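Side-chain contacts in flavin-dependent thymidylate synthase (Thermus thermophilus, PDB 6J61), which probably catalyses the reductive methylation of dUMP to dTMP, with methylenetetrahydrofolate as methyl donor and NADPH and FADH2 as reductants, working as a homotetramer: residues R153-A156 and R157-L160; G141-R144 and A145-K149; Y51-R54 and H55-T58. All coordinates share one frame; numbering follows the deposited sequence.

Contact 1: residues R153-A156 and R157-L160; sequences REMA and RMVL. With PO4 (phosphate ion), chain G.
Arg157 folds its side chain back over the last turn of helix 153-156, its CG 3.4 Å from Arg153 O and its NE 2.9 Å from Glu154 O. CG sits between the backbone N and the carbonyl carbon (chi1 58°), and a second bend at chi2 turns the chain along the backbone of Glu154. The guanidinium meets the phosphate with its edge, O4 lying in its plane. NH2 donates to phosphate O4 at 2.5 Å, NH1 to phosphate O1 at 3.1 Å, and a weak bond joins NH1 to O4 as well. Behind this grip, Arg157 N bonds to Arg153 O at 3.1 Å, which keeps the backbone of Arg157 on the helix and so sets where its side chain starts. Met158 N is hydrogen-bonded to Met155 O, and the two methionine side chains run side by side, CE to CE 4.0 Å. Glu154 points away, its OE1 in a salt bridge with Arg94 of the same chain and its OE2 with Arg109 of the second subunit. Ser92 and Gly93, with Arg82 and Gln79 of the second subunit, complete the phosphate's shell. The ion probably came from the crystallisation liquor; its surroundings are those predicted for dUMP, consistent with ThyX's nucleotide-phosphate pocket, shared between dimeric partners.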
loop_
_atom_site.group_PDB
_atom_site.type_symbol
_atom_site.label_atom_id
_atom_site.label_comp_id
_atom_site.label_asym_id
_atom_site.label_seq_id
_atom_site.Cartn_x
_atom_site.Cartn_y
_atom_site.Cartn_z
ATOM N N ARG A 153 15.939 5.245 -28.542
ATOM C CA ARG A 153 14.772 5.991 -28.090
ATOM C C ARG A 153 14.888 6.382 -26.621
ATOM O O ARG A 153 14.844 7.561 -26.270
ATOM C CB ARG A 153 13.504 5.156 -28.272
ATOM C CG ARG A 153 13.293 4.598 -29.665
ATOM C CD ARG A 153 11.802 4.378 -29.925
ATOM N NE ARG A 153 11.530 3.393 -30.970
ATOM C CZ ARG A 153 12.050 3.421 -32.194
ATOM N NH1 ARG A 153 12.885 4.391 -32.550
ATOM N NH2 ARG A 153 11.733 2.474 -33.070
ATOM N N GLU A 154 15.036 5.377 -25.767
ATOM C CA GLU A 154 15.144 5.588 -24.331
ATOM C C GLU A 154 16.035 6.763 -23.943
ATOM O O GLU A 154 15.783 7.443 -22.947
ATOM C CB GLU A 154 15.671 4.323 -23.662
ATOM C CG GLU A 154 17.021 3.863 -24.187
ATOM C CD GLU A 154 17.692 2.887 -23.245
ATOM O OE1 GLU A 154 17.027 1.917 -22.817
ATOM O OE2 GLU A 154 18.886 3.091 -22.934
ATOM N N MET A 155 17.085 6.995 -24.719
ATOM C CA MET A 155 17.998 8.089 -24.430
ATOM C C MET A 155 17.581 9.350 -25.153
ATOM O O MET A 155 17.662 10.448 -24.600
ATOM C CB MET A 155 19.428 7.738 -24.850
ATOM C CG MET A 155 20.227 6.945 -23.838
ATOM S SD MET A 155 21.984 6.988 -24.251
ATOM C CE MET A 155 22.439 8.568 -23.524
ATOM N N ALA A 156 17.141 9.184 -26.394
ATOM C CA ALA A 156 16.732 10.310 -27.222
ATOM C C ALA A 156 15.678 11.209 -26.583
ATOM O O ALA A 156 15.819 12.432 -26.568
ATOM C CB ALA A 156 16.239 9.802 -28.563
ATOM N N ARG A 157 14.633 10.600 -26.040
ATOM C CA ARG A 157 13.549 11.356 -25.437
ATOM C C ARG A 157 13.883 12.218 -24.217
ATOM O O ARG A 157 12.991 12.845 -23.664
ATOM C CB ARG A 157 12.397 10.407 -25.090
ATOM C CG ARG A 157 12.760 9.262 -24.136
ATOM C CD ARG A 157 12.947 9.719 -22.689
ATOM N NE ARG A 157 13.358 8.600 -21.844
ATOM C CZ ARG A 157 12.539 7.648 -21.403
ATOM N NH1 ARG A 157 11.246 7.683 -21.712
ATOM N NH2 ARG A 157 13.023 6.635 -20.693
ATOM N N MET A 158 15.143 12.279 -23.798
ATOM C CA MET A 158 15.467 13.083 -22.619
ATOM C C MET A 158 15.510 14.588 -22.883
ATOM O O MET A 158 15.278 15.388 -21.967
ATOM C CB MET A 158 16.799 12.648 -21.997
ATOM C CG MET A 158 18.047 13.084 -22.749
ATOM S SD MET A 158 19.546 12.604 -21.867
ATOM C CE MET A 158 19.520 10.879 -22.142
ATOM N N VAL A 159 15.811 14.972 -24.123
ATOM C CA VAL A 159 15.878 16.382 -24.494
ATOM C C VAL A 159 14.497 17.030 -24.607
ATOM O O VAL A 159 14.395 18.238 -24.797
ATOM C CB VAL A 159 16.604 16.577 -25.838
ATOM C CG1 VAL A 159 18.084 16.397 -25.653
ATOM C CG2 VAL A 159 16.086 15.576 -26.849
ATOM N N LEU A 160 13.443 16.224 -24.486
ATOM C CA LEU A 160 12.074 16.731 -24.581
ATOM C C LEU A 160 11.589 17.354 -23.266
ATOM O O LEU A 160 11.823 16.812 -22.177
ATOM C CB LEU A 160 11.139 15.604 -25.014
ATOM C CG LEU A 160 11.513 14.977 -26.362
ATOM C CD1 LEU A 160 10.683 13.729 -26.588
ATOM C CD2 LEU A 160 11.309 15.996 -27.492
HETATM P P PO4 G . 9.739 5.271 -19.214
HETATM O O1 PO4 G . 9.013 6.270 -20.049
HETATM O O2 PO4 G . 9.490 5.554 -17.777
HETATM O O3 PO4 G . 9.257 3.903 -19.540
HETATM O O4 PO4 G . 11.193 5.359 -19.487
#

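Contact 2: residues G141-R144 and A145-K149; sequences GAYR and ALLEK
The i to i+4 pairing of Tyr143 with Leu147 belongs to the last turns of helix 132-148, where a leucine methyl is laid on a tyrosine ring. Leu147 CD1 stands 3.6 Å from the centroid of the Tyr143 ring, 19° off the ring normal, a CH-pi contact over the face. The methyl is shifted toward the CZ and CE2 side of the ring, and it lies 3.5 Å from Tyr143 CZ. Two torsions bring the groups together: Tyr143 has CG opposite its own backbone N (chi1 177°), while Leu147 has CG opposite its carbonyl carbon (chi1 -71°), and the two side chains meet at a slant. Leu147 CG also packs against the backbone, 3.1 Å from Tyr143 O.

The backbone beneath is regular alpha helix. Ala145 N, Leu146 N, Leu147 N and Glu148 N bond in turn to the carbonyls of Gly141, Ala142, Tyr143 and Arg144, with Leu146 N to Ala142 O at 2.8 Å. One turn along from Ala142, Leu146 curls over that carbonyl, its CG 3.2 Å from Ala142 O. On the exposed side Arg144 and Glu148 carry opposite charges, but Arg144 NH1 and Glu148 OE2 remain 5.7 Å apart, too far for a salt bridge.

The hydroxyl of Tyr143 is hydrogen-bonded to Leu98 N, so the ring is held at its outer end as well as over a face. Tyr143 and Leu147 both pack on Ala156 of helix 153-156, whereas Leu146 touches Val159 in the loop leading to strand 165-173 and Phe108 of the second subunit.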
loop_
_atom_site.group_PDB
_atom_site.type_symbol
_atom_site.label_atom_id
_atom_site.label_comp_id
_atom_site.label_asym_id
_atom_site.label_seq_id
_atom_site.Cartn_x
_atom_site.Cartn_y
_atom_site.Cartn_z
ATOM N N GLY A 141 13.263 19.122 -32.343
ATOM C CA GLY A 141 14.184 19.055 -33.461
ATOM C C GLY A 141 15.329 18.144 -33.068
ATOM O O GLY A 141 15.672 17.201 -33.791
ATOM N N ALA A 142 15.908 18.424 -31.902
ATOM C CA ALA A 142 17.011 17.637 -31.365
ATOM C C ALA A 142 16.601 16.170 -31.244
ATOM O O ALA A 142 17.345 15.268 -31.616
ATOM C CB ALA A 142 17.419 18.187 -30.009
ATOM N N TYR A 143 15.408 15.936 -30.725
ATOM C CA TYR A 143 14.901 14.583 -30.573
ATOM C C TYR A 143 14.894 13.842 -31.912
ATOM O O TYR A 143 15.352 12.703 -32.000
ATOM C CB TYR A 143 13.488 14.630 -30.014
ATOM C CG TYR A 143 12.840 13.280 -29.877
ATOM C CD1 TYR A 143 13.385 12.309 -29.032
ATOM C CD2 TYR A 143 11.646 12.988 -30.543
ATOM C CE1 TYR A 143 12.747 11.079 -28.846
ATOM C CE2 TYR A 143 11.003 11.766 -30.363
ATOM C CZ TYR A 143 11.557 10.819 -29.510
ATOM O OH TYR A 143 10.908 9.629 -29.300
ATOM N N ARG A 144 14.358 14.489 -32.948
ATOM C CA ARG A 144 14.308 13.887 -34.283
ATOM C C ARG A 144 15.719 13.627 -34.802
ATOM O O ARG A 144 16.031 12.525 -35.254
ATOM C CB ARG A 144 13.558 14.804 -35.260
ATOM C CG ARG A 144 12.041 14.589 -35.296
ATOM C CD ARG A 144 11.339 15.677 -36.110
ATOM N NE ARG A 144 9.893 15.463 -36.219
ATOM C CZ ARG A 144 9.329 14.484 -36.924
ATOM N NH1 ARG A 144 10.092 13.620 -37.587
ATOM N NH2 ARG A 144 8.004 14.376 -36.977
ATOM N N ALA A 145 16.565 14.651 -34.730
ATOM C CA ALA A 145 17.948 14.549 -35.172
ATOM C C ALA A 145 18.615 13.338 -34.524
ATOM O O ALA A 145 19.114 12.445 -35.217
ATOM C CB ALA A 145 18.699 15.817 -34.802
ATOM N N LEU A 146 18.615 13.319 -33.192
ATOM C CA LEU A 146 19.206 12.224 -32.428
ATOM C C LEU A 146 18.715 10.868 -32.908
ATOM O O LEU A 146 19.506 9.943 -33.084
ATOM C CB LEU A 146 18.869 12.370 -30.949
ATOM C CG LEU A 146 19.575 13.474 -30.175
ATOM C CD1 LEU A 146 18.845 13.699 -28.866
ATOM C CD2 LEU A 146 21.022 13.089 -29.938
ATOM N N LEU A 147 17.410 10.749 -33.108
ATOM C CA LEU A 147 16.835 9.494 -33.565
ATOM C C LEU A 147 17.403 9.085 -34.918
ATOM O O LEU A 147 17.740 7.919 -35.123
ATOM C CB LEU A 147 15.307 9.605 -33.653
ATOM C CG LEU A 147 14.556 9.685 -32.320
ATOM C CD1 LEU A 147 13.071 9.941 -32.548
ATOM C CD2 LEU A 147 14.768 8.385 -31.561
ATOM N N GLU A 148 17.514 10.044 -35.836
ATOM C CA GLU A 148 18.041 9.757 -37.169
ATOM C C GLU A 148 19.491 9.268 -37.156
ATOM O O GLU A 148 19.907 8.535 -38.055
ATOM C CB GLU A 148 17.896 10.984 -38.081
ATOM C CG GLU A 148 16.526 11.062 -38.756
ATOM C CD GLU A 148 16.378 12.249 -39.703
ATOM O OE1 GLU A 148 17.249 12.423 -40.589
ATOM O OE2 GLU A 148 15.380 13.002 -39.562
ATOM N N LYS A 149 20.256 9.663 -36.141
ATOM C CA LYS A 149 21.641 9.221 -36.035
ATOM C C LYS A 149 21.698 7.828 -35.414
ATOM O O LYS A 149 22.777 7.293 -35.187
ATOM C CB LYS A 149 22.467 10.172 -35.170
ATOM C CG LYS A 149 22.528 11.603 -35.653
ATOM C CD LYS A 149 23.573 12.378 -34.859
ATOM C CE LYS A 149 23.419 13.878 -35.046
ATOM N NZ LYS A 149 22.084 14.346 -34.570
#

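Contact 3: residues Y51-R54 and H55-T58; sequences YLMR and HRHT. With FAD (flavin-adenine dinucleotide), chain E.
Tyr51 extends its ring with CG opposite the backbone N (chi1 176°), and His55, one turn later, sets its CG opposite the carbonyl carbon (chi1 -65°), which lays the imidazole over the phenol. The rings form a face-to-face stack, centroids 4.0 Å apart and planes at 12°, with Tyr51 CE2 and His55 NE2 3.5 Å from each other. Glu258 grips two side chains here, OE2 in a hydrogen bond with His55 NE2 and OE1 in a salt bridge with Arg54 NH1, which helps fix the rotation of the imidazole. Tyr51 OH makes a weak hydrogen bond to Tyr95 of the third subunit.

His57 presents one ring face to the flavin, its NE2 3.2 Å from FAD N5. Against the same imidazole lies the side chain of Leu52, running alongside, with Leu52 CD2 3.3 Å from His57 CD2. The isoalloxazine methyl C8M comes 3.2 Å from His55 O, so backbone and side chain of this turn both line the cofactor.

His55 N bonds to Tyr51 O in helical fashion, after which Arg56, with positive phi, reverses the chain: His57 N bonds to Leu52 O at 3.0 Å, and Arg56 N makes a weak bond to Met53 O. This is a Schellman motif, here closing helix 42-54 and bringing His57 to a flavin site that ThyX builds from three subunits.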
loop_
_atom_site.group_PDB
_atom_site.type_symbol
_atom_site.label_atom_id
_atom_site.label_comp_id
_atom_site.label_asym_id
_atom_site.label_seq_id
_atom_site.Cartn_x
_atom_site.Cartn_y
_atom_site.Cartn_z
ATOM N N TYR A 51 -23.914 7.771 6.333
ATOM C CA TYR A 51 -23.370 7.369 7.616
ATOM C C TYR A 51 -21.916 6.877 7.512
ATOM O O TYR A 51 -21.057 7.269 8.313
ATOM C CB TYR A 51 -24.275 6.282 8.218
ATOM C CG TYR A 51 -23.783 5.689 9.515
ATOM C CD1 TYR A 51 -22.754 4.753 9.527
ATOM C CD2 TYR A 51 -24.314 6.098 10.740
ATOM C CE1 TYR A 51 -22.260 4.245 10.715
ATOM C CE2 TYR A 51 -23.827 5.594 11.941
ATOM C CZ TYR A 51 -22.795 4.669 11.915
ATOM O OH TYR A 51 -22.286 4.168 13.085
ATOM N N LEU A 52 -21.646 6.021 6.527
ATOM C CA LEU A 52 -20.307 5.462 6.337
ATOM C C LEU A 52 -19.260 6.541 6.064
ATOM O O LEU A 52 -18.136 6.465 6.544
ATOM C CB LEU A 52 -20.323 4.444 5.186
ATOM C CG LEU A 52 -21.178 3.182 5.373
ATOM C CD1 LEU A 52 -21.185 2.371 4.089
ATOM C CD2 LEU A 52 -20.642 2.359 6.525
ATOM N N MET A 53 -19.644 7.534 5.276
ATOM C CA MET A 53 -18.770 8.644 4.934
ATOM C C MET A 53 -18.447 9.436 6.214
ATOM O O MET A 53 -17.289 9.715 6.501
ATOM C CB MET A 53 -19.486 9.526 3.901
ATOM C CG MET A 53 -18.791 10.819 3.518
ATOM S SD MET A 53 -17.367 10.575 2.490
ATOM C CE MET A 53 -18.117 10.028 1.000
ATOM N N ARG A 54 -19.486 9.774 6.976
ATOM C CA ARG A 54 -19.371 10.526 8.233
ATOM C C ARG A 54 -18.456 9.889 9.266
ATOM O O ARG A 54 -17.631 10.569 9.879
ATOM C CB ARG A 54 -20.739 10.670 8.910
ATOM C CG ARG A 54 -21.645 11.734 8.366
ATOM C CD ARG A 54 -22.879 11.852 9.252
ATOM N NE ARG A 54 -23.804 10.735 9.091
ATOM C CZ ARG A 54 -24.690 10.355 10.007
ATOM N NH1 ARG A 54 -24.773 10.993 11.163
ATOM N NH2 ARG A 54 -25.504 9.338 9.765
ATOM N N HIS A 55 -18.633 8.587 9.475
ATOM C CA HIS A 55 -17.863 7.854 10.471
ATOM C C HIS A 55 -16.529 7.267 10.024
ATOM O O HIS A 55 -15.902 6.504 10.771
ATOM C CB HIS A 55 -18.732 6.752 11.067
ATOM C CG HIS A 55 -19.896 7.271 11.848
ATOM N ND1 HIS A 55 -20.040 7.053 13.201
ATOM C CD2 HIS A 55 -20.948 8.040 11.476
ATOM C CE1 HIS A 55 -21.129 7.668 13.630
ATOM N NE2 HIS A 55 -21.698 8.275 12.602
ATOM N N ARG A 56 -16.085 7.618 8.823
ATOM C CA ARG A 56 -14.815 7.114 8.323
ATOM C C ARG A 56 -14.781 5.595 8.139
ATOM O O ARG A 56 -13.706 4.995 8.178
ATOM C CB ARG A 56 -13.686 7.536 9.270
ATOM C CG ARG A 56 -13.449 9.030 9.333
ATOM C CD ARG A 56 -12.818 9.518 8.046
ATOM N NE ARG A 56 -13.653 9.273 6.873
ATOM C CZ ARG A 56 -13.231 9.408 5.617
ATOM N NH1 ARG A 56 -11.978 9.786 5.377
ATOM N NH2 ARG A 56 -14.056 9.162 4.603
ATOM N N HIS A 57 -15.945 4.967 7.972
ATOM C CA HIS A 57 -16.006 3.521 7.743
ATOM C C HIS A 57 -15.766 3.436 6.233
ATOM O O HIS A 57 -16.699 3.376 5.440
ATOM C CB HIS A 57 -17.387 2.986 8.107
ATOM C CG HIS A 57 -17.521 1.503 7.962
ATOM N ND1 HIS A 57 -16.581 0.731 7.312
ATOM C CD2 HIS A 57 -18.503 0.652 8.347
ATOM C CE1 HIS A 57 -16.981 -0.528 7.298
ATOM N NE2 HIS A 57 -18.143 -0.604 7.919
ATOM N N THR A 58 -14.492 3.438 5.857
ATOM C CA THR A 58 -14.074 3.466 4.466
ATOM C C THR A 58 -14.062 2.200 3.618
ATOM O O THR A 58 -14.171 2.291 2.400
ATOM C CB THR A 58 -12.675 4.120 4.371
ATOM O OG1 THR A 58 -11.723 3.339 5.110
ATOM C CG2 THR A 58 -12.710 5.534 4.945
HETATM P PA FAD E . -4.947 1.789 6.629
HETATM O O1A FAD E . -5.304 0.354 6.495
HETATM O O2A FAD E . -3.548 1.916 7.436
HETATM O O5B FAD E . -4.785 2.405 5.163
HETATM C C5B FAD E . -4.634 3.819 5.266
HETATM C C4B FAD E . -4.908 4.423 3.889
HETATM O O4B FAD E . -3.960 3.897 2.924
HETATM C C3B FAD E . -6.295 4.048 3.398
HETATM O O3B FAD E . -7.291 4.987 3.795
HETATM C C2B FAD E . -6.113 3.966 1.890
HETATM O O2B FAD E . -6.279 5.264 1.312
HETATM C C1B FAD E . -4.667 3.419 1.738
HETATM N N9A FAD E . -4.600 1.929 1.651
HETATM C C8A FAD E . -3.961 1.082 2.526
HETATM N N7A FAD E . -4.091 -0.154 2.153
HETATM C C5A FAD E . -4.814 -0.203 1.017
HETATM C C6A FAD E . -5.266 -1.246 0.161
HETATM N N6A FAD E . -4.958 -2.565 0.452
HETATM N N1A FAD E . -6.001 -0.922 -0.941
HETATM C C2A FAD E . -6.306 0.354 -1.233
HETATM N N3A FAD E . -5.898 1.364 -0.451
HETATM C C4A FAD E . -5.159 1.135 0.669
HETATM N N1 FAD E . -14.076 -2.726 9.172
HETATM C C2 FAD E . -14.728 -3.865 8.908
HETATM O O2 FAD E . -14.116 -4.770 8.350
HETATM N N3 FAD E . -16.034 -4.063 9.234
HETATM C C4 FAD E . -16.788 -3.093 9.859
HETATM O O4 FAD E . -17.958 -3.288 10.142
HETATM C C4X FAD E . -16.115 -1.796 10.172
HETATM N N5 FAD E . -16.734 -0.779 10.767
HETATM C C5X FAD E . -16.098 0.393 11.041
HETATM C C6 FAD E . -16.811 1.463 11.682
HETATM C C7 FAD E . -16.174 2.667 11.969
HETATM C C7M FAD E . -16.970 3.763 12.646
HETATM C C8 FAD E . -14.791 2.858 11.631
HETATM C C8M FAD E . -14.085 4.163 11.938
HETATM C C9 FAD E . -14.065 1.827 11.003
HETATM C C9A FAD E . -14.697 0.576 10.692
HETATM N N10 FAD E . -13.994 -0.495 10.052
HETATM C C10 FAD E . -14.672 -1.681 9.778
HETATM C "C1'" FAD E . -12.571 -0.395 9.678
HETATM C "C2'" FAD E . -12.342 0.331 8.342
HETATM O "O2'" FAD E . -13.211 -0.189 7.333
HETATM C "C3'" FAD E . -10.854 0.181 7.924
HETATM O "O3'" FAD E . -10.545 -1.189 7.624
HETATM C "C4'" FAD E . -9.900 0.683 9.041
HETATM O "O4'" FAD E . -10.461 1.827 9.713
HETATM C "C5'" FAD E . -8.562 1.076 8.433
HETATM O "O5'" FAD E . -8.698 2.383 7.875
HETATM P P FAD E . -7.580 2.588 6.756
HETATM O O1P FAD E . -7.700 1.515 5.731
HETATM O O2P FAD E . -7.821 4.023 6.085
HETATM O O3P FAD E . -6.102 2.591 7.483
#

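Contacts 1 and 2 form one packed unit, their centres about 9 Å apart: the ring of Tyr143 lies against the start of the loop 157-160, with Tyr143 CE1 3.4 Å from Arg157 N, and Ala156 CB rests 3.6 Å from Leu147 CD2. The end of helix 132-148 thus backs the turn from which Arg157 reaches the phosphate, and both contacts touch the second subunit. Contact 3 lies on the opposite side of the chain's centre, about 47 Å from contact 1 between centres, and meets a flavin. The Arg157 side chain is about 10 Å from a bound FAD, consistent with active sites assembled from several subunits of the tetramer.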